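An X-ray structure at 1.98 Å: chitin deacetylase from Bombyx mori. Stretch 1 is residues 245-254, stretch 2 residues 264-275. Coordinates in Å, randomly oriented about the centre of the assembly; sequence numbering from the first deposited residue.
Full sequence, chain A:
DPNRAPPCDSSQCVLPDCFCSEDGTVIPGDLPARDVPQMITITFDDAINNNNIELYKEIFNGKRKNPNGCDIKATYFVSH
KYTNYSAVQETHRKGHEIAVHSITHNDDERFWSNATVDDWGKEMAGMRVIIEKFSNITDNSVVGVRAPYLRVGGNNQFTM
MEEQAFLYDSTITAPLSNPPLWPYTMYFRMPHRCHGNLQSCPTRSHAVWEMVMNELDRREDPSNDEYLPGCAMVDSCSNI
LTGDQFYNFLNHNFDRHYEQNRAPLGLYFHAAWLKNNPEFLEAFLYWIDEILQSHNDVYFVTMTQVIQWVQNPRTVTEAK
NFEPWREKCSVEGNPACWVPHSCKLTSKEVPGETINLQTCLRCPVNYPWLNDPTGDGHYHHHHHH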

# COMPACT_ATOMS: atom_id res chain seq x y z
N GLN A 245 18.78 -14.99 6.34
CA GLN A 245 18.00 -15.35 5.15
C GLN A 245 17.19 -14.15 4.66
O GLN A 245 17.13 -13.90 3.45
CB GLN A 245 17.08 -16.53 5.45
CG GLN A 245 17.78 -17.85 5.69
CD GLN A 245 16.84 -18.94 6.24
OE1 GLN A 245 15.73 -18.65 6.68
NE2 GLN A 245 17.31 -20.19 6.22
N PHE A 246 16.56 -13.43 5.59
CA PHE A 246 15.77 -12.25 5.25
C PHE A 246 16.65 -11.18 4.61
O PHE A 246 16.26 -10.57 3.60
CB PHE A 246 15.09 -11.70 6.50
CG PHE A 246 14.08 -10.60 6.24
CD1 PHE A 246 13.38 -10.55 5.04
CD2 PHE A 246 13.84 -9.63 7.18
CE1 PHE A 246 12.46 -9.54 4.80
CE2 PHE A 246 12.91 -8.60 6.94
CZ PHE A 246 12.23 -8.57 5.75
N TYR A 247 17.83 -10.94 5.18
CA TYR A 247 18.76 -9.97 4.60
C TYR A 247 19.12 -10.35 3.16
O TYR A 247 19.00 -9.52 2.24
CB TYR A 247 20.00 -9.85 5.50
CG TYR A 247 21.10 -9.01 4.87
CD1 TYR A 247 21.04 -7.61 4.89
CD2 TYR A 247 22.17 -9.62 4.22
CE1 TYR A 247 22.04 -6.85 4.29
CE2 TYR A 247 23.17 -8.86 3.62
CZ TYR A 247 23.10 -7.49 3.65
OH TYR A 247 24.09 -6.78 3.04
N ASN A 248 19.50 -11.60 2.92
CA ASN A 248 19.83 -12.01 1.55
C ASN A 248 18.61 -11.95 0.64
O ASN A 248 18.72 -11.58 -0.53
CB ASN A 248 20.45 -13.41 1.56
CG ASN A 248 21.75 -13.47 2.35
OD1 ASN A 248 22.52 -12.52 2.36
ND2 ASN A 248 21.98 -14.58 3.03
N PHE A 249 17.44 -12.30 1.17
CA PHE A 249 16.20 -12.19 0.41
C PHE A 249 15.94 -10.75 -0.04
O PHE A 249 15.59 -10.50 -1.20
CB PHE A 249 15.07 -12.75 1.29
CG PHE A 249 13.69 -12.47 0.79
CD1 PHE A 249 13.06 -13.35 -0.06
CD2 PHE A 249 13.00 -11.35 1.24
CE1 PHE A 249 11.77 -13.12 -0.48
CE2 PHE A 249 11.70 -11.11 0.81
CZ PHE A 249 11.09 -12.00 -0.05
N LEU A 250 16.16 -9.79 0.86
CA LEU A 250 15.99 -8.39 0.47
C LEU A 250 17.00 -7.97 -0.59
O LEU A 250 16.64 -7.28 -1.55
CB LEU A 250 16.11 -7.49 1.69
CG LEU A 250 14.98 -7.62 2.72
CD1 LEU A 250 15.47 -7.05 4.03
CD2 LEU A 250 13.70 -6.90 2.24
N ASN A 251 18.27 -8.36 -0.44
CA ASN A 251 19.26 -8.02 -1.46
C ASN A 251 18.94 -8.64 -2.80
O ASN A 251 19.04 -7.98 -3.84
CB ASN A 251 20.64 -8.46 -1.02
CG ASN A 251 21.30 -7.44 -0.14
OD1 ASN A 251 20.93 -6.26 -0.14
ND2 ASN A 251 22.28 -7.89 0.63
N HIS A 252 18.56 -9.93 -2.81
CA HIS A 252 18.29 -10.62 -4.07
C HIS A 252 17.14 -9.97 -4.81
O HIS A 252 17.21 -9.75 -6.03
CB HIS A 252 18.00 -12.11 -3.82
CG HIS A 252 17.49 -12.83 -5.03
ND1 HIS A 252 18.15 -12.82 -6.25
CD2 HIS A 252 16.37 -13.57 -5.22
CE1 HIS A 252 17.46 -13.53 -7.13
NE2 HIS A 252 16.37 -13.99 -6.54
N ASN A 253 16.05 -9.63 -4.10
CA ASN A 253 14.92 -9.05 -4.81
C ASN A 253 15.15 -7.58 -5.14
O ASN A 253 14.67 -7.10 -6.17
CB ASN A 253 13.64 -9.29 -4.00
CG ASN A 253 13.16 -10.73 -4.11
OD1 ASN A 253 12.68 -11.14 -5.16
ND2 ASN A 253 13.31 -11.49 -3.05
N PHE A 254 15.88 -6.86 -4.30
CA PHE A 254 16.32 -5.53 -4.71
C PHE A 254 17.08 -5.61 -6.04
O PHE A 254 16.78 -4.87 -6.98
CB PHE A 254 17.20 -4.91 -3.62
CG PHE A 254 17.78 -3.57 -4.02
CD1 PHE A 254 17.09 -2.39 -3.77
CD2 PHE A 254 19.02 -3.49 -4.66
CE1 PHE A 254 17.61 -1.17 -4.15
CE2 PHE A 254 19.55 -2.26 -5.04
CZ PHE A 254 18.85 -1.11 -4.79
N PRO A 264 9.19 -0.37 -9.43
CA PRO A 264 9.07 -0.19 -7.98
C PRO A 264 9.03 -1.53 -7.26
O PRO A 264 8.38 -2.48 -7.71
CB PRO A 264 7.76 0.59 -7.83
CG PRO A 264 7.67 1.41 -9.12
CD PRO A 264 8.26 0.48 -10.20
N LEU A 265 9.81 -1.63 -6.20
CA LEU A 265 9.88 -2.85 -5.40
C LEU A 265 8.94 -2.71 -4.20
O LEU A 265 9.09 -1.80 -3.38
CB LEU A 265 11.30 -3.07 -4.91
CG LEU A 265 11.55 -4.12 -3.83
CD1 LEU A 265 11.31 -5.52 -4.35
CD2 LEU A 265 12.97 -3.99 -3.29
N GLY A 266 7.97 -3.62 -4.07
CA GLY A 266 7.00 -3.56 -2.99
C GLY A 266 7.38 -4.49 -1.88
O GLY A 266 7.49 -5.71 -2.07
N LEU A 267 7.59 -3.94 -0.66
CA LEU A 267 7.88 -4.70 0.54
C LEU A 267 6.67 -4.58 1.48
O LEU A 267 6.51 -3.58 2.20
CB LEU A 267 9.17 -4.22 1.20
CG LEU A 267 10.39 -4.23 0.25
CD1 LEU A 267 11.62 -3.67 1.01
CD2 LEU A 267 10.65 -5.66 -0.25
N TYR A 268 5.82 -5.59 1.46
CA TYR A 268 4.48 -5.49 2.05
C TYR A 268 4.46 -6.26 3.36
O TYR A 268 4.54 -7.49 3.36
CB TYR A 268 3.44 -6.03 1.08
CG TYR A 268 3.56 -5.50 -0.33
CD1 TYR A 268 3.54 -4.13 -0.58
CD2 TYR A 268 3.68 -6.36 -1.42
CE1 TYR A 268 3.60 -3.63 -1.87
CE2 TYR A 268 3.76 -5.86 -2.71
CZ TYR A 268 3.72 -4.50 -2.93
OH TYR A 268 3.79 -4.01 -4.22
N PHE A 269 4.37 -5.54 4.48
CA PHE A 269 4.51 -6.13 5.81
C PHE A 269 3.22 -6.14 6.60
O PHE A 269 2.29 -5.35 6.37
CB PHE A 269 5.55 -5.37 6.65
CG PHE A 269 6.96 -5.48 6.14
CD1 PHE A 269 7.75 -6.57 6.47
CD2 PHE A 269 7.50 -4.48 5.35
CE1 PHE A 269 9.07 -6.66 6.01
CE2 PHE A 269 8.81 -4.56 4.88
CZ PHE A 269 9.59 -5.65 5.20
N HIS A 270 3.20 -7.03 7.60
CA HIS A 270 2.39 -6.87 8.81
C HIS A 270 3.34 -6.53 9.94
O HIS A 270 4.35 -7.21 10.12
CB HIS A 270 1.62 -8.14 9.16
CG HIS A 270 0.61 -8.52 8.13
ND1 HIS A 270 0.93 -9.32 7.05
CD2 HIS A 270 -0.70 -8.19 7.99
CE1 HIS A 270 -0.15 -9.49 6.31
NE2 HIS A 270 -1.15 -8.82 6.86
N ALA A 271 3.01 -5.47 10.68
CA ALA A 271 3.85 -5.05 11.79
C ALA A 271 4.15 -6.21 12.73
O ALA A 271 5.29 -6.36 13.20
CB ALA A 271 3.18 -3.92 12.57
N ALA A 272 3.15 -7.04 13.03
CA ALA A 272 3.34 -8.09 14.02
C ALA A 272 4.46 -9.05 13.61
O ALA A 272 5.20 -9.56 14.46
CB ALA A 272 2.02 -8.84 14.23
N TRP A 273 4.60 -9.31 12.30
CA TRP A 273 5.66 -10.19 11.81
C TRP A 273 7.04 -9.62 12.15
O TRP A 273 7.93 -10.35 12.58
CB TRP A 273 5.49 -10.39 10.31
CG TRP A 273 6.46 -11.36 9.65
CD1 TRP A 273 6.33 -12.73 9.54
CD2 TRP A 273 7.69 -11.03 8.99
NE1 TRP A 273 7.40 -13.26 8.85
CE2 TRP A 273 8.25 -12.24 8.50
CE3 TRP A 273 8.38 -9.83 8.75
CZ2 TRP A 273 9.46 -12.29 7.80
CZ3 TRP A 273 9.57 -9.87 8.05
CH2 TRP A 273 10.10 -11.10 7.59
N LEU A 274 7.22 -8.30 11.98
CA LEU A 274 8.48 -7.66 12.38
C LEU A 274 8.63 -7.63 13.90
O LEU A 274 9.71 -7.89 14.43
CB LEU A 274 8.55 -6.24 11.83
CG LEU A 274 8.78 -6.13 10.33
CD1 LEU A 274 8.56 -4.69 9.82
CD2 LEU A 274 10.20 -6.66 9.94
N LYS A 275 7.55 -7.31 14.60
CA LYS A 275 7.64 -7.16 16.05
C LYS A 275 7.89 -8.50 16.73
O LYS A 275 8.68 -8.58 17.68
CB LYS A 275 6.38 -6.50 16.59
CG LYS A 275 6.51 -6.19 18.07
CD LYS A 275 5.38 -5.35 18.56
CE LYS A 275 5.61 -4.99 20.01
NZ LYS A 275 4.42 -4.28 20.53

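Residues 245-254 are part of a longer helix that packs across a strand beginning at Leu-265 and the helix that follows it from Ala-271. The axes of the first helix and the strand approach to 10.2 Å, and their N-to-C directions differ by 153°, so the two run roughly antiparallel. The register agrees: Phe-254 lies nearest Leu-265, Leu-250 nearest Leu-267, and Phe-246 nearest Leu-274, with CA-CA distances of 7.0, 8.9 and 11.2 Å. The gap widens toward Phe-246, and aromatic rings occupy the wider end. No hydrogen bond crosses between the stretches; the contact, burying 310 Å² in total, is made by apolar packing.

Phe-246 contributes the largest share, 66 Å². Its CA-CB bond points toward stretch 2, and a t chi1 of -172° carries the ring out to meet two other aromatics. Trp-273, also t at -176°, directs the edge of its six-membered ring at the face of Phe-246. The ring centroids are 5.0 Å apart and the planes stand at 87°, with Phe-246 CE2 and Trp-273 CZ3 3.7 Å apart. This arrangement sets the weakly positive hydrogens of the indole edge against the electron-rich face of the phenyl ring. Phe-269 meets Phe-246 differently, edge near edge, with its CE1 3.7 Å from Phe-246 CZ. Its CA-CB bond points sideways, but with chi1 at -67° (m) the end of the ring comes nearer the helix.

One helical turn on, Leu-250 also starts sideways; its m,t conformation (-68°, 161°) brings CD2 to 4.0 Å from CD1 of Leu-267. That leucine is m,t as well (-55°, 178°), but its CA-CB bond already points toward the helix. Leu-265, also directed toward the helix, is instead t,p (168°, 69°). Its two methyls reach different residues: CD1 lies 4.1 Å from the backbone O of Asn-253, and CD2 lies 4.0 Å from CA of Phe-254 and 4.3 Å from its CB. Leu-265 thus packs closely against the helix backbone, consistent with the short CA-CA distance here.

The CA-CB bond of Asn-253 points toward the strand, yet its end leads away. With chi1 at -76° (m), the amide folds back along its own helix, and Asn-253 ND2 donates to Phe-249 O, 3.1 Å away at an N-H...O angle of 146°. The same oxygen accepts the helical bond from Asn-253 N, also at 3.1 Å. Asn-253 CB is left as the side-chain atom nearest Leu-265 CD1, at 4.4 Å.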